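Local coordinates for protein esterase (PDB 4WY8) that hydrolyses carboxylic ester bonds as a fungal carboxylesterase, probably through a serine nucleophile in an alpha/beta-hydrolase fold, at residues I66-Q79 / Y105-N119. Numbering follows the deposited sequence.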
# COMPACT_ATOMS: atom_id res chain seq x y z
N ILE A 66 20.53 17.51 -22.01
CA ILE A 66 19.97 16.59 -21.03
C ILE A 66 19.68 15.29 -21.78
O ILE A 66 19.05 15.29 -22.84
CB ILE A 66 18.71 17.15 -20.37
CG1 ILE A 66 19.06 18.46 -19.67
CG2 ILE A 66 18.18 16.20 -19.32
CD1 ILE A 66 17.87 19.25 -19.25
N GLU A 67 20.22 14.19 -21.25
CA GLU A 67 19.96 12.88 -21.83
C GLU A 67 18.76 12.18 -21.18
O GLU A 67 18.74 11.96 -19.97
CB GLU A 67 21.20 12.00 -21.73
CG GLU A 67 22.46 12.65 -22.32
CD GLU A 67 22.27 13.05 -23.77
OE1 GLU A 67 21.66 12.25 -24.53
OE2 GLU A 67 22.73 14.15 -24.17
N LEU A 68 17.79 11.85 -22.02
CA LEU A 68 16.59 11.12 -21.64
C LEU A 68 16.62 9.70 -22.20
O LEU A 68 17.04 9.50 -23.35
CB LEU A 68 15.34 11.83 -22.18
CG LEU A 68 15.24 13.32 -21.87
CD1 LEU A 68 13.96 13.88 -22.49
CD2 LEU A 68 15.29 13.61 -20.38
N THR A 69 16.22 8.73 -21.39
CA THR A 69 15.98 7.36 -21.85
C THR A 69 14.48 7.09 -21.74
O THR A 69 13.92 7.10 -20.65
CB THR A 69 16.80 6.33 -21.03
OG1 THR A 69 18.18 6.72 -21.04
CG2 THR A 69 16.70 4.96 -21.61
N ILE A 70 13.81 6.87 -22.87
CA ILE A 70 12.38 6.69 -22.88
C ILE A 70 12.00 5.26 -23.19
O ILE A 70 12.31 4.75 -24.27
CB ILE A 70 11.71 7.61 -23.90
CG1 ILE A 70 12.22 9.04 -23.71
CG2 ILE A 70 10.19 7.51 -23.79
CD1 ILE A 70 11.78 9.99 -24.79
N THR A 71 11.29 4.61 -22.27
CA THR A 71 10.87 3.23 -22.52
C THR A 71 9.34 3.16 -22.64
O THR A 71 8.64 3.87 -21.94
CB THR A 71 11.37 2.26 -21.40
OG1 THR A 71 11.06 2.82 -20.13
CG2 THR A 71 12.89 2.07 -21.48
N ARG A 72 8.82 2.34 -23.56
CA ARG A 72 7.38 2.12 -23.63
C ARG A 72 7.05 0.66 -23.96
O ARG A 72 7.91 -0.05 -24.45
CB ARG A 72 6.72 3.09 -24.63
CG ARG A 72 7.54 3.52 -25.78
CD ARG A 72 7.02 4.81 -26.46
NE ARG A 72 5.69 4.65 -27.04
CZ ARG A 72 4.75 5.58 -27.05
NH1 ARG A 72 3.57 5.33 -27.62
NH2 ARG A 72 4.97 6.77 -26.48
N PRO A 73 5.80 0.22 -23.68
CA PRO A 73 5.49 -1.17 -24.03
C PRO A 73 5.58 -1.36 -25.54
O PRO A 73 5.43 -0.38 -26.28
CB PRO A 73 4.05 -1.36 -23.54
CG PRO A 73 3.76 -0.19 -22.63
CD PRO A 73 4.64 0.92 -23.12
N LEU A 74 5.89 -2.58 -25.98
CA LEU A 74 5.85 -2.92 -27.40
C LEU A 74 4.42 -2.80 -27.90
O LEU A 74 3.48 -2.89 -27.12
CB LEU A 74 6.38 -4.34 -27.63
CG LEU A 74 7.85 -4.60 -27.29
CD1 LEU A 74 8.19 -6.05 -27.52
CD2 LEU A 74 8.73 -3.72 -28.16
N ASP A 75 4.26 -2.57 -29.20
CA ASP A 75 2.91 -2.46 -29.78
C ASP A 75 2.10 -1.28 -29.20
O ASP A 75 0.91 -1.42 -28.90
CB ASP A 75 2.16 -3.79 -29.58
CG ASP A 75 2.86 -4.97 -30.26
OD1 ASP A 75 3.63 -4.75 -31.22
OD2 ASP A 75 2.65 -6.13 -29.82
N THR A 76 2.77 -0.15 -29.00
CA THR A 76 2.12 1.11 -28.62
C THR A 76 2.55 2.22 -29.58
O THR A 76 2.43 3.41 -29.27
CB THR A 76 2.43 1.52 -27.15
OG1 THR A 76 3.85 1.68 -26.98
CG2 THR A 76 1.93 0.47 -26.18
N GLU A 77 3.03 1.82 -30.77
CA GLU A 77 3.66 2.75 -31.73
C GLU A 77 2.81 3.97 -32.11
O GLU A 77 3.34 5.07 -32.22
CB GLU A 77 4.06 1.99 -33.01
CG GLU A 77 5.31 1.13 -32.82
CD GLU A 77 5.00 -0.35 -32.59
OE1 GLU A 77 5.90 -1.19 -32.85
OE2 GLU A 77 3.89 -0.66 -32.12
N ASN A 78 1.51 3.77 -32.28
CA ASN A 78 0.63 4.89 -32.63
C ASN A 78 -0.31 5.23 -31.49
O ASN A 78 -1.40 5.75 -31.73
CB ASN A 78 -0.20 4.57 -33.88
CG ASN A 78 0.66 4.32 -35.11
OD1 ASN A 78 1.57 5.09 -35.41
ND2 ASN A 78 0.36 3.24 -35.83
N GLN A 79 0.09 4.90 -30.27
CA GLN A 79 -0.71 5.20 -29.08
C GLN A 79 -0.11 6.33 -28.26
O GLN A 79 1.10 6.40 -28.07
CB GLN A 79 -0.82 3.96 -28.19
CG GLN A 79 -1.76 2.88 -28.68
CD GLN A 79 -1.84 1.72 -27.69
OE1 GLN A 79 -2.03 1.92 -26.48
NE2 GLN A 79 -1.64 0.51 -28.20
N TYR A 105 11.71 -1.06 -16.50
CA TYR A 105 11.04 -1.92 -17.49
C TYR A 105 9.73 -2.46 -16.93
O TYR A 105 8.68 -2.43 -17.63
CB TYR A 105 11.94 -3.08 -17.94
CG TYR A 105 13.06 -2.72 -18.89
CD1 TYR A 105 13.57 -1.42 -18.96
CD2 TYR A 105 13.64 -3.69 -19.72
CE1 TYR A 105 14.62 -1.10 -19.83
CE2 TYR A 105 14.69 -3.38 -20.60
CZ TYR A 105 15.17 -2.08 -20.65
OH TYR A 105 16.21 -1.75 -21.50
N GLU A 106 9.77 -2.90 -15.66
CA GLU A 106 8.53 -3.41 -15.03
C GLU A 106 7.44 -2.34 -14.91
O GLU A 106 6.28 -2.58 -15.19
CB GLU A 106 8.83 -3.99 -13.64
CG GLU A 106 9.51 -5.36 -13.65
CD GLU A 106 8.63 -6.51 -14.17
OE1 GLU A 106 7.38 -6.38 -14.22
OE2 GLU A 106 9.20 -7.57 -14.51
N LEU A 107 7.83 -1.15 -14.47
CA LEU A 107 6.89 -0.04 -14.35
C LEU A 107 6.29 0.30 -15.73
O LEU A 107 5.09 0.51 -15.88
CB LEU A 107 7.61 1.17 -13.76
CG LEU A 107 6.78 2.42 -13.49
CD1 LEU A 107 5.60 2.18 -12.50
CD2 LEU A 107 7.69 3.56 -13.02
N THR A 108 7.16 0.34 -16.72
CA THR A 108 6.76 0.59 -18.09
C THR A 108 5.67 -0.36 -18.53
O THR A 108 4.61 0.10 -19.01
CB THR A 108 7.94 0.45 -19.06
OG1 THR A 108 8.94 1.44 -18.75
CG2 THR A 108 7.45 0.60 -20.50
N VAL A 109 5.88 -1.67 -18.38
CA VAL A 109 4.85 -2.56 -18.94
C VAL A 109 3.65 -2.75 -18.02
O VAL A 109 2.53 -3.01 -18.49
CB VAL A 109 5.40 -3.97 -19.28
CG1 VAL A 109 6.57 -3.84 -20.28
CG2 VAL A 109 5.87 -4.67 -18.02
N ARG A 110 3.83 -2.58 -16.71
CA ARG A 110 2.69 -2.73 -15.82
C ARG A 110 1.77 -1.52 -15.90
O ARG A 110 0.57 -1.66 -15.88
CB ARG A 110 3.15 -2.96 -14.38
CG ARG A 110 3.83 -4.31 -14.16
CD ARG A 110 4.17 -4.50 -12.69
NE ARG A 110 5.22 -5.50 -12.48
CZ ARG A 110 5.40 -6.17 -11.35
NH1 ARG A 110 4.58 -5.97 -10.31
NH2 ARG A 110 6.41 -7.03 -11.24
N ALA A 111 2.34 -0.33 -16.01
CA ALA A 111 1.53 0.88 -16.07
C ALA A 111 1.08 1.18 -17.50
O ALA A 111 0.18 1.98 -17.71
CB ALA A 111 2.30 2.08 -15.50
N ARG A 112 1.71 0.51 -18.47
CA ARG A 112 1.50 0.81 -19.89
C ARG A 112 1.71 2.29 -20.12
O ARG A 112 0.83 3.00 -20.60
CB ARG A 112 0.10 0.36 -20.36
CG ARG A 112 -0.02 -1.16 -20.44
CD ARG A 112 -1.29 -1.63 -21.16
NE ARG A 112 -1.31 -1.20 -22.55
CZ ARG A 112 -0.68 -1.83 -23.54
NH1 ARG A 112 0.04 -2.92 -23.27
NH2 ARG A 112 -0.74 -1.37 -24.77
N ALA A 113 2.89 2.76 -19.74
CA ALA A 113 3.21 4.18 -19.76
C ALA A 113 4.51 4.37 -20.50
O ALA A 113 5.23 3.39 -20.73
CB ALA A 113 3.31 4.72 -18.35
N ALA A 114 4.79 5.60 -20.90
CA ALA A 114 6.13 5.96 -21.33
C ALA A 114 6.91 6.40 -20.11
O ALA A 114 6.56 7.41 -19.48
CB ALA A 114 6.11 7.07 -22.39
N VAL A 115 7.93 5.65 -19.75
CA VAL A 115 8.76 6.10 -18.64
C VAL A 115 9.92 6.92 -19.20
O VAL A 115 10.69 6.47 -20.06
CB VAL A 115 9.27 4.93 -17.79
CG1 VAL A 115 10.09 5.46 -16.67
CG2 VAL A 115 8.09 4.15 -17.22
N ILE A 116 9.99 8.16 -18.75
CA ILE A 116 11.00 9.09 -19.19
C ILE A 116 12.06 9.23 -18.10
O ILE A 116 11.87 9.92 -17.10
CB ILE A 116 10.36 10.43 -19.56
CG1 ILE A 116 9.33 10.18 -20.68
CG2 ILE A 116 11.41 11.41 -20.03
CD1 ILE A 116 8.37 11.31 -20.88
N PHE A 117 13.16 8.53 -18.33
CA PHE A 117 14.26 8.41 -17.40
C PHE A 117 15.29 9.52 -17.63
O PHE A 117 15.93 9.60 -18.66
CB PHE A 117 14.91 7.02 -17.59
CG PHE A 117 15.87 6.63 -16.50
CD1 PHE A 117 17.23 6.91 -16.62
CD2 PHE A 117 15.42 5.95 -15.37
CE1 PHE A 117 18.13 6.53 -15.61
CE2 PHE A 117 16.30 5.59 -14.36
CZ PHE A 117 17.65 5.88 -14.48
N VAL A 118 15.45 10.39 -16.65
CA VAL A 118 16.38 11.48 -16.80
C VAL A 118 17.76 11.05 -16.35
O VAL A 118 17.94 10.67 -15.18
CB VAL A 118 15.93 12.70 -15.99
CG1 VAL A 118 16.92 13.84 -16.17
CG2 VAL A 118 14.52 13.11 -16.40
N ASN A 119 18.72 11.04 -17.28
CA ASN A 119 20.09 10.74 -16.89
C ASN A 119 20.77 12.00 -16.37
O ASN A 119 21.62 12.56 -17.04
CB ASN A 119 20.87 10.16 -18.07
CG ASN A 119 20.23 8.90 -18.61
OD1 ASN A 119 20.47 7.81 -18.10
ND2 ASN A 119 19.38 9.06 -19.62
O HOH W 1 -2.20 0.91 -24.02
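I66 opens the contact by laying CG2 against CG1 of V118. At E67 the carbonyl oxygen accepts two bonds from N119: the backbone N lies nearly in line with the C=O, whereas ND2 comes from above the carbonyl plane at 3.0 Å. L68 points to the face of the sheet opposite T69 and T71, where its CD2 lies beside V118 CG2. The N119 ND2 that bonds E67 gives its other hydrogen to T69 OG1 (3.0 Å, 170° at the hydrogen), which lies in the plane of the amide. The N119 side chain is thereby fixed in rotation, and T69 OG1 has a further partner in E55 OE1 on strand 51-59. Regular antiparallel pairing bonds T69 both ways to F117. I70 shares the face of L68 and sets CG2 beside I116 CG1, and T71 is in turn bonded both ways to V115. At T71 the hydroxyl sits between the backbone N and the carbonyl carbon (chi1 49°), which brings OG1 to 2.9 Å from T108 OG1 on the helix and beside CB of V115; T108 OG1 also bonds V104 O. The T108 methyl CG2 presses on R72 CA at 3.5 Å. R72 reaches forward over its own segment, its NH1 gripping the carbonyl oxygens of T76 and Q79 and so bracing the turn T76-Q79. The P73 ring packs on R112 CA and the A113 carbonyl, just where the chain leaves the helix. Farther on, T76 CG2 touches R112 NH2, and a water links Q79 OE1 to R112 NE. Strand 65-73 thus runs between strands 51-59 and 114-118 in the mixed sheet of the hydrolase fold; helix 130-143 covers the face of L68, I116 and V118, and helix 101-111 packs against the T71 side.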